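Local coordinates for maternal effect protein oskar (PDB 5A4A) that induces germ plasm and the germline in Drosophila and binds RNA, probably in part through its OSK domain, a member of the SGNH hydrolase clan, at residues His101-Leu106 / Lys143-Glu148; Val116-Asn121 / His151-Asp156; Val88-Gly93 / Asp136-Phe141; Gly126-Asp131 / Lys184-Phe189. One frame throughout, in Å; residues are numbered along the deposited sequence.

Contact 1 (His101-Leu106 / Lys143-Glu148). With SO4 (sulfate ion), chain G.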
# COMPACT_ATOMS: atom_id res chain seq x y z
N HIS A 101 5.91 11.52 -10.14
CA HIS A 101 7.12 11.10 -10.85
C HIS A 101 7.57 9.69 -10.41
O HIS A 101 7.86 8.83 -11.25
CB HIS A 101 8.24 12.11 -10.62
CG HIS A 101 9.57 11.66 -11.12
ND1 HIS A 101 9.91 11.68 -12.46
CD2 HIS A 101 10.65 11.18 -10.47
CE1 HIS A 101 11.14 11.23 -12.60
NE2 HIS A 101 11.62 10.92 -11.41
N ASP A 102 7.64 9.47 -9.11
CA ASP A 102 8.05 8.18 -8.56
C ASP A 102 7.07 7.07 -8.93
O ASP A 102 7.47 5.96 -9.29
CB ASP A 102 8.19 8.25 -7.03
CG ASP A 102 9.32 9.15 -6.58
OD1 ASP A 102 10.15 9.55 -7.43
OD2 ASP A 102 9.40 9.45 -5.37
N PHE A 103 5.78 7.37 -8.85
CA PHE A 103 4.76 6.39 -9.17
C PHE A 103 4.83 5.98 -10.66
O PHE A 103 4.71 4.81 -11.00
CB PHE A 103 3.36 6.91 -8.80
CG PHE A 103 2.28 5.87 -8.93
CD1 PHE A 103 2.08 4.94 -7.92
CD2 PHE A 103 1.49 5.81 -10.06
CE1 PHE A 103 1.11 3.98 -8.02
CE2 PHE A 103 0.50 4.84 -10.18
CZ PHE A 103 0.31 3.92 -9.16
N ARG A 104 5.05 6.96 -11.54
CA ARG A 104 5.18 6.66 -12.96
C ARG A 104 6.36 5.71 -13.19
O ARG A 104 6.27 4.77 -13.97
CB ARG A 104 5.33 7.97 -13.75
CG ARG A 104 5.64 7.81 -15.22
CD ARG A 104 5.76 9.18 -15.88
NE ARG A 104 4.46 9.77 -16.18
CZ ARG A 104 3.89 10.75 -15.49
NH1 ARG A 104 4.49 11.29 -14.43
NH2 ARG A 104 2.70 11.21 -15.87
N LEU A 105 7.45 5.94 -12.46
CA LEU A 105 8.62 5.06 -12.55
C LEU A 105 8.39 3.67 -11.94
O LEU A 105 8.96 2.69 -12.43
CB LEU A 105 9.85 5.73 -11.94
CG LEU A 105 10.36 6.95 -12.71
CD1 LEU A 105 11.53 7.59 -11.97
CD2 LEU A 105 10.75 6.58 -14.14
N LEU A 106 7.59 3.59 -10.88
CA LEU A 106 7.22 2.28 -10.31
C LEU A 106 6.45 1.45 -11.34
O LEU A 106 6.75 0.27 -11.57
CB LEU A 106 6.39 2.45 -9.03
CG LEU A 106 5.79 1.16 -8.43
CD1 LEU A 106 6.88 0.16 -8.01
CD2 LEU A 106 4.86 1.45 -7.24
N LYS A 143 -6.52 10.74 -8.34
CA LYS A 143 -6.89 11.04 -9.72
C LYS A 143 -5.74 10.66 -10.67
O LYS A 143 -5.99 10.16 -11.78
CB LYS A 143 -7.25 12.52 -9.90
CG LYS A 143 -8.65 12.86 -9.45
CD LYS A 143 -8.99 14.32 -9.74
CE LYS A 143 -9.21 14.58 -11.22
NZ LYS A 143 -9.51 16.02 -11.48
N PHE A 144 -4.51 10.90 -10.23
CA PHE A 144 -3.32 10.55 -11.01
C PHE A 144 -3.22 9.04 -11.21
O PHE A 144 -2.93 8.59 -12.31
CB PHE A 144 -2.03 11.09 -10.37
CG PHE A 144 -0.77 10.78 -11.16
CD1 PHE A 144 -0.41 11.55 -12.25
CD2 PHE A 144 0.04 9.72 -10.80
CE1 PHE A 144 0.73 11.27 -12.97
CE2 PHE A 144 1.19 9.43 -11.52
CZ PHE A 144 1.54 10.21 -12.60
N ILE A 145 -3.49 8.26 -10.15
CA ILE A 145 -3.47 6.80 -10.30
C ILE A 145 -4.44 6.39 -11.41
O ILE A 145 -4.11 5.59 -12.30
CB ILE A 145 -3.83 6.07 -8.99
CG1 ILE A 145 -2.72 6.25 -7.95
CG2 ILE A 145 -4.08 4.58 -9.25
CD1 ILE A 145 -3.10 5.83 -6.55
N ARG A 146 -5.64 6.95 -11.37
CA ARG A 146 -6.68 6.58 -12.30
C ARG A 146 -6.30 6.93 -13.75
O ARG A 146 -6.60 6.17 -14.68
CB ARG A 146 -8.01 7.24 -11.92
CG ARG A 146 -9.15 6.86 -12.85
CD ARG A 146 -10.49 6.86 -12.15
NE ARG A 146 -11.16 8.15 -12.21
N SER A 147 -5.63 8.07 -13.94
CA SER A 147 -5.28 8.51 -15.29
C SER A 147 -3.99 7.84 -15.80
O SER A 147 -3.91 7.44 -16.96
CB SER A 147 -5.17 10.03 -15.35
OG SER A 147 -4.11 10.50 -14.53
N GLU A 148 -3.00 7.72 -14.93
CA GLU A 148 -1.73 7.10 -15.30
C GLU A 148 -1.89 5.60 -15.57
O GLU A 148 -1.25 5.04 -16.45
CB GLU A 148 -0.70 7.30 -14.18
CG GLU A 148 0.64 6.66 -14.44
CD GLU A 148 1.44 7.39 -15.51
OE1 GLU A 148 1.07 8.53 -15.89
OE2 GLU A 148 2.46 6.83 -15.97
S SO4 G . 14.78 8.46 -9.88
O1 SO4 G . 15.97 8.53 -9.03
O2 SO4 G . 14.83 7.23 -10.66
O3 SO4 G . 13.59 8.48 -9.03
O4 SO4 G . 14.73 9.61 -10.78
O HOH W 1 4.74 4.46 -16.21
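Arg104 and Glu148 form the charged part of this contact. Arg104 NH2 lies 3.1 Å from Glu148 OE1, a salt bridge with the two flat groups turned almost perpendicular. Glu148 OE2 sits beside the aliphatic part of the arginine, 3.4 Å from Arg104 CG. Chi3 of -80° turns Arg104 NE out of the line of the chain, toward Glu148. One water joins Arg104 O to Glu148 OE2. It donates to Arg104 O at 2.7 Å and, weakly, to Glu148 OE2.

The helices concerned are 96-112 and 132-148. The two short segments run 35° from parallel, with a closest axis approach of 11.2 Å. Both helices lie on one side of the central sheet, where Phe103 and Ile145 rest on Leu119 of strand 116-120, as expected of an alpha/beta domain of the SGNH hydrolase clan.

Phe144 turns its edge to the arginine. Its CZ lies over one face of the guanidinium, 3.6 Å from Arg104 NH1, with the planes 73° apart.

The apolar packing centres on Phe103. Phe103 CD2 meets the edge of the Phe144 ring at CE2, 3.9 Å away. Ile145 CG1 lies over a face of the Phe103 ring, 4.0 Å from Phe103 CZ, and the two side chains cross at about a right angle.

Contact 2 (Val116-Asn121 / His151-Asp156)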
# COMPACT_ATOMS: atom_id res chain seq x y z
N VAL A 116 2.66 -7.51 -13.10
CA VAL A 116 1.47 -6.73 -13.44
C VAL A 116 0.85 -6.09 -12.21
O VAL A 116 0.42 -6.79 -11.31
CB VAL A 116 0.39 -7.63 -14.08
CG1 VAL A 116 -0.79 -6.78 -14.55
CG2 VAL A 116 0.99 -8.43 -15.24
N PRO A 117 0.81 -4.75 -12.16
CA PRO A 117 0.19 -4.10 -11.00
C PRO A 117 -1.32 -4.09 -11.11
O PRO A 117 -1.86 -3.80 -12.18
CB PRO A 117 0.72 -2.65 -11.06
CG PRO A 117 1.50 -2.54 -12.36
CD PRO A 117 1.25 -3.78 -13.17
N ILE A 118 -1.99 -4.45 -10.01
CA ILE A 118 -3.41 -4.16 -9.81
C ILE A 118 -3.45 -3.07 -8.75
O ILE A 118 -3.02 -3.28 -7.61
CB ILE A 118 -4.18 -5.42 -9.34
CG1 ILE A 118 -4.21 -6.47 -10.46
CG2 ILE A 118 -5.60 -5.05 -8.93
CD1 ILE A 118 -4.69 -7.86 -10.01
N LEU A 119 -3.92 -1.88 -9.14
CA LEU A 119 -3.81 -0.73 -8.25
C LEU A 119 -5.03 -0.57 -7.35
O LEU A 119 -6.15 -0.81 -7.78
CB LEU A 119 -3.59 0.57 -9.05
CG LEU A 119 -2.30 0.70 -9.87
CD1 LEU A 119 -1.11 0.26 -9.04
CD2 LEU A 119 -2.38 -0.10 -11.16
N THR A 120 -4.79 -0.20 -6.10
CA THR A 120 -5.86 0.38 -5.28
C THR A 120 -5.46 1.84 -5.08
O THR A 120 -4.27 2.16 -5.01
CB THR A 120 -6.01 -0.30 -3.91
OG1 THR A 120 -4.76 -0.25 -3.23
CG2 THR A 120 -6.44 -1.78 -4.05
N ASN A 121 -6.44 2.74 -4.99
CA ASN A 121 -6.11 4.11 -4.65
C ASN A 121 -5.95 4.25 -3.12
O ASN A 121 -6.01 3.26 -2.39
CB ASN A 121 -7.09 5.13 -5.26
CG ASN A 121 -8.51 4.98 -4.74
OD1 ASN A 121 -8.79 4.21 -3.82
ND2 ASN A 121 -9.43 5.74 -5.33
N HIS A 151 -4.69 1.78 -18.42
CA HIS A 151 -4.74 0.46 -19.06
C HIS A 151 -4.70 -0.68 -18.06
O HIS A 151 -4.72 -1.86 -18.44
CB HIS A 151 -3.59 0.31 -20.04
CG HIS A 151 -3.44 1.46 -20.97
ND1 HIS A 151 -4.26 1.65 -22.07
CD2 HIS A 151 -2.57 2.50 -20.97
CE1 HIS A 151 -3.90 2.75 -22.70
NE2 HIS A 151 -2.87 3.28 -22.06
N LEU A 152 -4.62 -0.33 -16.78
CA LEU A 152 -4.51 -1.32 -15.72
C LEU A 152 -5.76 -1.30 -14.85
O LEU A 152 -6.53 -0.34 -14.86
CB LEU A 152 -3.26 -1.03 -14.86
CG LEU A 152 -1.93 -1.09 -15.64
CD1 LEU A 152 -0.78 -0.52 -14.81
CD2 LEU A 152 -1.64 -2.52 -16.07
N LYS A 153 -5.95 -2.37 -14.09
CA LYS A 153 -7.06 -2.40 -13.15
C LYS A 153 -6.82 -1.42 -12.00
O LYS A 153 -5.78 -1.48 -11.32
CB LYS A 153 -7.27 -3.82 -12.63
CG LYS A 153 -8.46 -3.97 -11.69
CD LYS A 153 -9.78 -3.80 -12.43
CE LYS A 153 -10.94 -4.12 -11.48
NZ LYS A 153 -12.26 -4.08 -12.18
N VAL A 154 -7.78 -0.52 -11.79
CA VAL A 154 -7.70 0.45 -10.70
C VAL A 154 -8.92 0.32 -9.80
O VAL A 154 -10.05 0.46 -10.25
CB VAL A 154 -7.60 1.89 -11.23
CG1 VAL A 154 -7.65 2.88 -10.07
CG2 VAL A 154 -6.32 2.06 -12.06
N ILE A 155 -8.68 0.05 -8.53
CA ILE A 155 -9.74 -0.17 -7.57
C ILE A 155 -9.88 1.01 -6.62
O ILE A 155 -8.93 1.37 -5.91
CB ILE A 155 -9.46 -1.46 -6.76
CG1 ILE A 155 -9.32 -2.63 -7.73
CG2 ILE A 155 -10.54 -1.70 -5.71
CD1 ILE A 155 -8.85 -3.92 -7.08
N ASP A 156 -11.06 1.61 -6.59
CA ASP A 156 -11.32 2.75 -5.72
C ASP A 156 -11.74 2.26 -4.33
O ASP A 156 -12.91 1.91 -4.10
CB ASP A 156 -12.38 3.66 -6.37
CG ASP A 156 -12.95 4.71 -5.41
OD1 ASP A 156 -12.30 5.07 -4.40
OD2 ASP A 156 -14.06 5.19 -5.69
O HOH W 2 -4.06 -4.52 -13.73
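Leu119 and Leu152 cross obliquely, with Leu119 CD2 3.9 Å from Leu152 CB. Leu152 CD1 also reaches the ring of Pro117, at CG. Val154 lies on the same side of the sheet and touches Leu119 CB with its CG2. Helices 96-112 and 132-148 cover this side, through Phe103 and Ile145.

Ile118, Thr120 and Ile155 are on the other side. Ile118 CG2 packs against Ile155 CD1 at 3.9 Å, and Thr120 CG2 lies near Ile155 CB. The hydroxyl of Thr120 is bound to Val83 and Asn84, which join it to the next strand.

Asn121 and Asp156 end the pairing with a polar link. Chi1 of 64° places Asn121 CG between its own backbone N and carbonyl carbon, 3.7 Å from Asp156 CA. Asn121 ND2 donates to Asp156 OD1 at 3.1 Å, in the plane of its own amide but from above the carboxylate. The amide and carboxylate planes are 76° apart. Asn121 OD1 accepts from the backbone N of Ile157 and His158, so both ends of the amide are held. Asp156 OD2 is bound to Ser159.

Three backbone hydrogen bonds join the strands. Leu119 N donates to Lys153 O at 2.9 Å, Ile155 N to Leu119 O at 2.8 Å, and Asn121 N to Ile155 O at 3.0 Å. Before them, a water bridges Pro117 O and Lys153 N. Helix 132-148 connects these two parallel strands, making a beta-alpha-beta unit at the end of the central sheet, as expected for the SGNH hydrolase fold.

Contact 3 (Val88-Gly93 / Asp136-Phe141). With SO4 (sulfate ion), chain D.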
# COMPACT_ATOMS: atom_id res chain seq x y z
N VAL A 88 2.61 6.77 2.68
CA VAL A 88 3.81 7.16 3.43
C VAL A 88 4.44 8.41 2.81
O VAL A 88 4.82 9.34 3.52
CB VAL A 88 4.85 6.03 3.53
CG1 VAL A 88 6.06 6.49 4.36
CG2 VAL A 88 4.25 4.79 4.17
N ASP A 89 4.54 8.43 1.48
CA ASP A 89 5.04 9.62 0.77
C ASP A 89 4.25 10.86 1.17
O ASP A 89 4.82 11.92 1.42
CB ASP A 89 4.94 9.46 -0.75
CG ASP A 89 5.79 8.32 -1.28
OD1 ASP A 89 5.38 7.15 -1.12
OD2 ASP A 89 6.85 8.59 -1.87
N ILE A 90 2.93 10.72 1.22
CA ILE A 90 2.07 11.85 1.54
C ILE A 90 2.25 12.27 3.00
O ILE A 90 2.40 13.45 3.29
CB ILE A 90 0.59 11.56 1.22
CG1 ILE A 90 0.42 11.53 -0.30
CG2 ILE A 90 -0.32 12.61 1.85
CD1 ILE A 90 -0.98 11.28 -0.79
N MET A 91 2.28 11.29 3.90
CA MET A 91 2.52 11.59 5.32
C MET A 91 3.88 12.24 5.60
O MET A 91 4.01 13.05 6.52
CB MET A 91 2.32 10.35 6.19
CG MET A 91 0.92 9.77 6.08
SD MET A 91 0.72 8.15 6.85
CE MET A 91 0.78 8.67 8.56
N ARG A 92 4.90 11.87 4.82
CA ARG A 92 6.24 12.44 4.99
C ARG A 92 6.36 13.81 4.33
O ARG A 92 7.39 14.46 4.43
CB ARG A 92 7.32 11.52 4.40
CG ARG A 92 7.57 10.26 5.21
CD ARG A 92 8.69 9.40 4.62
NE ARG A 92 8.81 8.15 5.36
CZ ARG A 92 9.63 7.15 5.05
NH1 ARG A 92 10.43 7.23 3.99
NH2 ARG A 92 9.65 6.06 5.81
N GLY A 93 5.30 14.21 3.64
CA GLY A 93 5.25 15.53 3.03
C GLY A 93 6.06 15.64 1.75
O GLY A 93 6.52 16.72 1.40
N ASP A 136 -6.05 17.30 -0.02
CA ASP A 136 -6.00 17.66 -1.44
C ASP A 136 -4.97 16.82 -2.18
O ASP A 136 -5.16 16.48 -3.35
CB ASP A 136 -5.67 19.15 -1.64
CG ASP A 136 -5.97 19.61 -3.05
OD1 ASP A 136 -7.13 19.46 -3.48
OD2 ASP A 136 -5.06 20.11 -3.73
N LYS A 137 -3.89 16.47 -1.49
CA LYS A 137 -2.85 15.64 -2.08
C LYS A 137 -3.38 14.25 -2.35
O LYS A 137 -3.08 13.66 -3.39
CB LYS A 137 -1.63 15.54 -1.16
CG LYS A 137 -0.46 16.34 -1.63
CD LYS A 137 0.77 16.05 -0.80
CE LYS A 137 1.77 17.17 -0.92
NZ LYS A 137 2.89 17.03 0.04
N ILE A 138 -4.17 13.74 -1.42
CA ILE A 138 -4.78 12.42 -1.57
C ILE A 138 -5.74 12.45 -2.76
O ILE A 138 -5.74 11.54 -3.60
CB ILE A 138 -5.54 12.00 -0.30
CG1 ILE A 138 -4.55 11.68 0.82
CG2 ILE A 138 -6.44 10.80 -0.57
CD1 ILE A 138 -5.23 11.22 2.08
N TYR A 139 -6.55 13.50 -2.83
CA TYR A 139 -7.47 13.69 -3.94
C TYR A 139 -6.76 13.71 -5.29
O TYR A 139 -7.17 13.01 -6.22
CB TYR A 139 -8.28 14.98 -3.72
CG TYR A 139 -8.93 15.54 -4.96
CD1 TYR A 139 -10.00 14.91 -5.56
CD2 TYR A 139 -8.47 16.73 -5.51
CE1 TYR A 139 -10.59 15.43 -6.70
CE2 TYR A 139 -9.06 17.27 -6.63
CZ TYR A 139 -10.12 16.61 -7.22
OH TYR A 139 -10.70 17.14 -8.35
N ARG A 140 -5.69 14.49 -5.41
CA ARG A 140 -4.97 14.60 -6.68
C ARG A 140 -4.18 13.35 -7.03
O ARG A 140 -4.14 12.93 -8.18
CB ARG A 140 -4.07 15.83 -6.69
CG ARG A 140 -4.87 17.11 -6.62
CD ARG A 140 -4.01 18.37 -6.64
NE ARG A 140 -4.90 19.51 -6.53
CZ ARG A 140 -5.47 20.13 -7.56
NH1 ARG A 140 -5.21 19.78 -8.82
NH2 ARG A 140 -6.28 21.15 -7.32
N PHE A 141 -3.54 12.75 -6.03
CA PHE A 141 -2.77 11.54 -6.31
C PHE A 141 -3.68 10.40 -6.77
O PHE A 141 -3.34 9.64 -7.69
CB PHE A 141 -1.94 11.11 -5.10
CG PHE A 141 -1.11 9.88 -5.35
CD1 PHE A 141 -0.18 9.84 -6.37
CD2 PHE A 141 -1.28 8.75 -4.56
CE1 PHE A 141 0.58 8.70 -6.60
CE2 PHE A 141 -0.53 7.60 -4.78
CZ PHE A 141 0.41 7.58 -5.80
S SO4 D . 9.22 9.34 8.49
O1 SO4 D . 8.60 10.66 8.49
O2 SO4 D . 9.70 9.00 9.83
O3 SO4 D . 8.26 8.35 8.01
O4 SO4 D . 10.37 9.36 7.58
O HOH W 3 1.96 15.73 2.23
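Phe141 meets Ile90 at its CB, 4.4 Å from Ile90 CD1, and its ring packs edge-to-face with Phe103. The guanidinium of Arg92 has a sulfate oxygen, O4, over one face. Arg92 NE donates to another, O3, at 2.7 Å in a bent bond of 140°. Arg140 is held at the edge of its guanidinium, where NE donates to Asp136 OD2 at 2.9 Å within the same helix.

Ile90 carries the apolar packing. Its CD1 touches Ile138 CG1 at 3.9 Å, and the two side chains cross at about a right angle. It also lies against the backbone of Lys137.

Lys137 is the polar partner. Its CG sits off a staggered position (chi1 -106°), while the rest of the chain is extended toward Gly93 and Lys94, and NZ donates to Lys94 O. A water accepts from Lys137 NZ at 2.7 Å and donates to Ile90 O at 2.6 Å. Ile90 O also receives Gly93 N, one of the bonds of the Schellman motif in which Gly93, with positive phi, closes helix 87-91.

Helix 87-91 thus rests on helix 132-148. Helix 96-112 completes the packing, its Ile99 touching both Ile90 and Phe141.

Contact 4 (Gly126-Asp131 / Lys184-Phe189). With SO4 (sulfate ion), chain D.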
# COMPACT_ATOMS: atom_id res chain seq x y z
N GLY A 126 -7.41 9.09 8.25
CA GLY A 126 -8.44 9.53 9.18
C GLY A 126 -8.02 10.56 10.21
O GLY A 126 -8.81 11.43 10.57
N ASN A 127 -6.79 10.47 10.69
CA ASN A 127 -6.32 11.44 11.69
C ASN A 127 -5.84 12.77 11.09
O ASN A 127 -5.52 13.70 11.82
CB ASN A 127 -5.23 10.84 12.60
CG ASN A 127 -4.09 10.21 11.82
OD1 ASN A 127 -4.26 9.72 10.70
ND2 ASN A 127 -2.90 10.20 12.42
N TYR A 128 -5.82 12.84 9.76
CA TYR A 128 -5.41 14.06 9.07
C TYR A 128 -6.60 14.73 8.40
O TYR A 128 -6.43 15.52 7.47
CB TYR A 128 -4.31 13.77 8.04
CG TYR A 128 -2.98 13.43 8.66
CD1 TYR A 128 -2.06 14.43 8.95
CD2 TYR A 128 -2.64 12.13 8.97
CE1 TYR A 128 -0.84 14.14 9.53
CE2 TYR A 128 -1.43 11.82 9.55
CZ TYR A 128 -0.53 12.83 9.83
OH TYR A 128 0.68 12.53 10.40
N CYS A 129 -7.80 14.43 8.87
CA CYS A 129 -9.01 14.96 8.25
C CYS A 129 -9.08 16.50 8.28
O CYS A 129 -9.74 17.09 7.44
CB CYS A 129 -10.27 14.35 8.89
SG CYS A 129 -10.42 14.64 10.69
N HIS A 130 -8.40 17.14 9.23
CA HIS A 130 -8.39 18.61 9.31
C HIS A 130 -7.27 19.27 8.49
O HIS A 130 -7.18 20.49 8.42
CB HIS A 130 -8.29 19.08 10.76
CG HIS A 130 -9.42 18.62 11.62
ND1 HIS A 130 -10.72 18.55 11.17
CD2 HIS A 130 -9.44 18.19 12.91
CE1 HIS A 130 -11.50 18.10 12.15
NE2 HIS A 130 -10.74 17.88 13.21
N ASP A 131 -6.40 18.46 7.90
CA ASP A 131 -5.30 18.97 7.11
C ASP A 131 -5.79 19.02 5.66
O ASP A 131 -5.72 18.02 4.95
CB ASP A 131 -4.09 18.04 7.25
CG ASP A 131 -2.84 18.57 6.57
OD1 ASP A 131 -2.94 19.32 5.56
OD2 ASP A 131 -1.73 18.20 7.02
N LYS A 184 7.65 8.00 11.61
CA LYS A 184 7.38 8.74 12.84
C LYS A 184 5.99 9.38 12.88
O LYS A 184 5.56 9.85 13.93
CB LYS A 184 8.45 9.83 13.06
CG LYS A 184 8.37 10.97 12.06
CD LYS A 184 9.42 12.03 12.37
CE LYS A 184 9.30 13.21 11.42
NZ LYS A 184 9.67 12.83 10.03
N GLU A 185 5.28 9.40 11.75
CA GLU A 185 3.93 9.96 11.74
C GLU A 185 2.95 8.97 12.35
O GLU A 185 3.09 7.76 12.15
CB GLU A 185 3.47 10.29 10.31
CG GLU A 185 4.02 11.57 9.74
CD GLU A 185 5.47 11.46 9.33
OE1 GLU A 185 5.85 10.41 8.78
OE2 GLU A 185 6.23 12.42 9.58
N PRO A 186 1.94 9.48 13.05
CA PRO A 186 0.95 8.60 13.68
C PRO A 186 -0.06 8.08 12.67
O PRO A 186 -0.45 8.80 11.74
CB PRO A 186 0.26 9.52 14.69
CG PRO A 186 0.41 10.90 14.09
CD PRO A 186 1.74 10.90 13.39
N TYR A 187 -0.48 6.84 12.86
CA TYR A 187 -1.39 6.17 11.93
C TYR A 187 -2.72 5.92 12.63
O TYR A 187 -2.73 5.49 13.78
CB TYR A 187 -0.81 4.82 11.52
CG TYR A 187 0.21 4.90 10.41
CD1 TYR A 187 1.39 5.62 10.57
CD2 TYR A 187 -0.02 4.28 9.19
CE1 TYR A 187 2.32 5.71 9.54
CE2 TYR A 187 0.90 4.35 8.16
CZ TYR A 187 2.06 5.07 8.34
OH TYR A 187 2.97 5.13 7.30
N LEU A 188 -3.82 6.22 11.95
CA LEU A 188 -5.15 5.85 12.45
C LEU A 188 -5.64 4.67 11.62
O LEU A 188 -5.98 4.82 10.44
CB LEU A 188 -6.14 7.02 12.34
CG LEU A 188 -7.44 6.81 13.14
CD1 LEU A 188 -7.11 6.79 14.64
CD2 LEU A 188 -8.48 7.87 12.83
N PHE A 189 -5.66 3.48 12.22
CA PHE A 189 -5.94 2.27 11.46
C PHE A 189 -7.42 2.01 11.24
O PHE A 189 -8.27 2.50 11.98
CB PHE A 189 -5.27 1.07 12.10
CG PHE A 189 -3.79 1.06 11.91
CD1 PHE A 189 -3.24 0.58 10.73
CD2 PHE A 189 -2.94 1.58 12.89
CE1 PHE A 189 -1.87 0.59 10.52
CE2 PHE A 189 -1.57 1.59 12.70
CZ PHE A 189 -1.04 1.10 11.51
S SO4 D . 9.22 9.34 8.49
O1 SO4 D . 8.60 10.66 8.49
O2 SO4 D . 9.70 9.00 9.83
O3 SO4 D . 8.26 8.35 8.01
O4 SO4 D . 10.37 9.36 7.58
O HOH W 4 -5.86 6.60 8.32
O HOH W 5 -3.44 7.54 9.40
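Asn127 and Leu188 pack closely, their side chains sliding past each other in opposite directions. Asn127 OD1 is 3.7 Å from Leu188 CB. Leu188 CD2 lies 3.8 Å from Gly126 C, where the glycine has no side chain to intervene. Asn127 ND2 donates to Pro186 O at 2.9 Å. The acceptor lies in the amide plane, but the donor stands well above the carbonyl plane, 68° out of it. Chi1 of 52° sets Asn127 CG between N and the carbonyl carbon, and ND2 then reaches Pro186 O. Tyr128 brings its hydroxyl to the apolar atoms of the other segment, with OH 3.5 Å from Glu185 CG and 3.6 Å from Pro186 CD. It crosses both side chains at about a right angle. Met91 of helix 87-91 lies against Tyr128 and Glu185.

The looser side is bridged by water. One water joins Gly126 N to Leu188 O. A second donates to Asn127 OD1 at 2.7 Å and accepts from Leu188 N, so both ends of the Asn127 amide are used. Farther out, Lys184 holds a sulfate, probably from the crystallisation liquor, through N and NZ, the latter 2.9 Å from sulfate O1. Arg92 and Ser183 also bind this ion.

Both segments are irregular. The type I turn from Tyr128 to Asp131 leads into helix 132-148, where Asp131 is the N-cap. These loops follow strands 116-120 and 154-155. Loops after the C-terminal ends of the parallel strands are where SGNH hydrolases carry their active site, though this alone does not make these residues catalytic.

Contact 2 is a buried pairing, and the only one between strands. Contact 1 packs helices on the same sheet and touches contact 2 where Phe103 CZ meets Leu119 CD1 at 3.9 Å. Contacts 1 and 3 use successive parts of helix 132-148 and are joined through Phe103 and Phe141. Contact 3 is buried too, joining an isoleucine to the helix, with a lysine and water at its polar end, whereas contact 1 adds a salt bridge on its exposed side. Contact 4 lies nearer the surface, among loops, and relies on a side-chain amide hydrogen bond and waters. It adjoins contact 3 through Met91 and Tyr187, and the two share a sulfate.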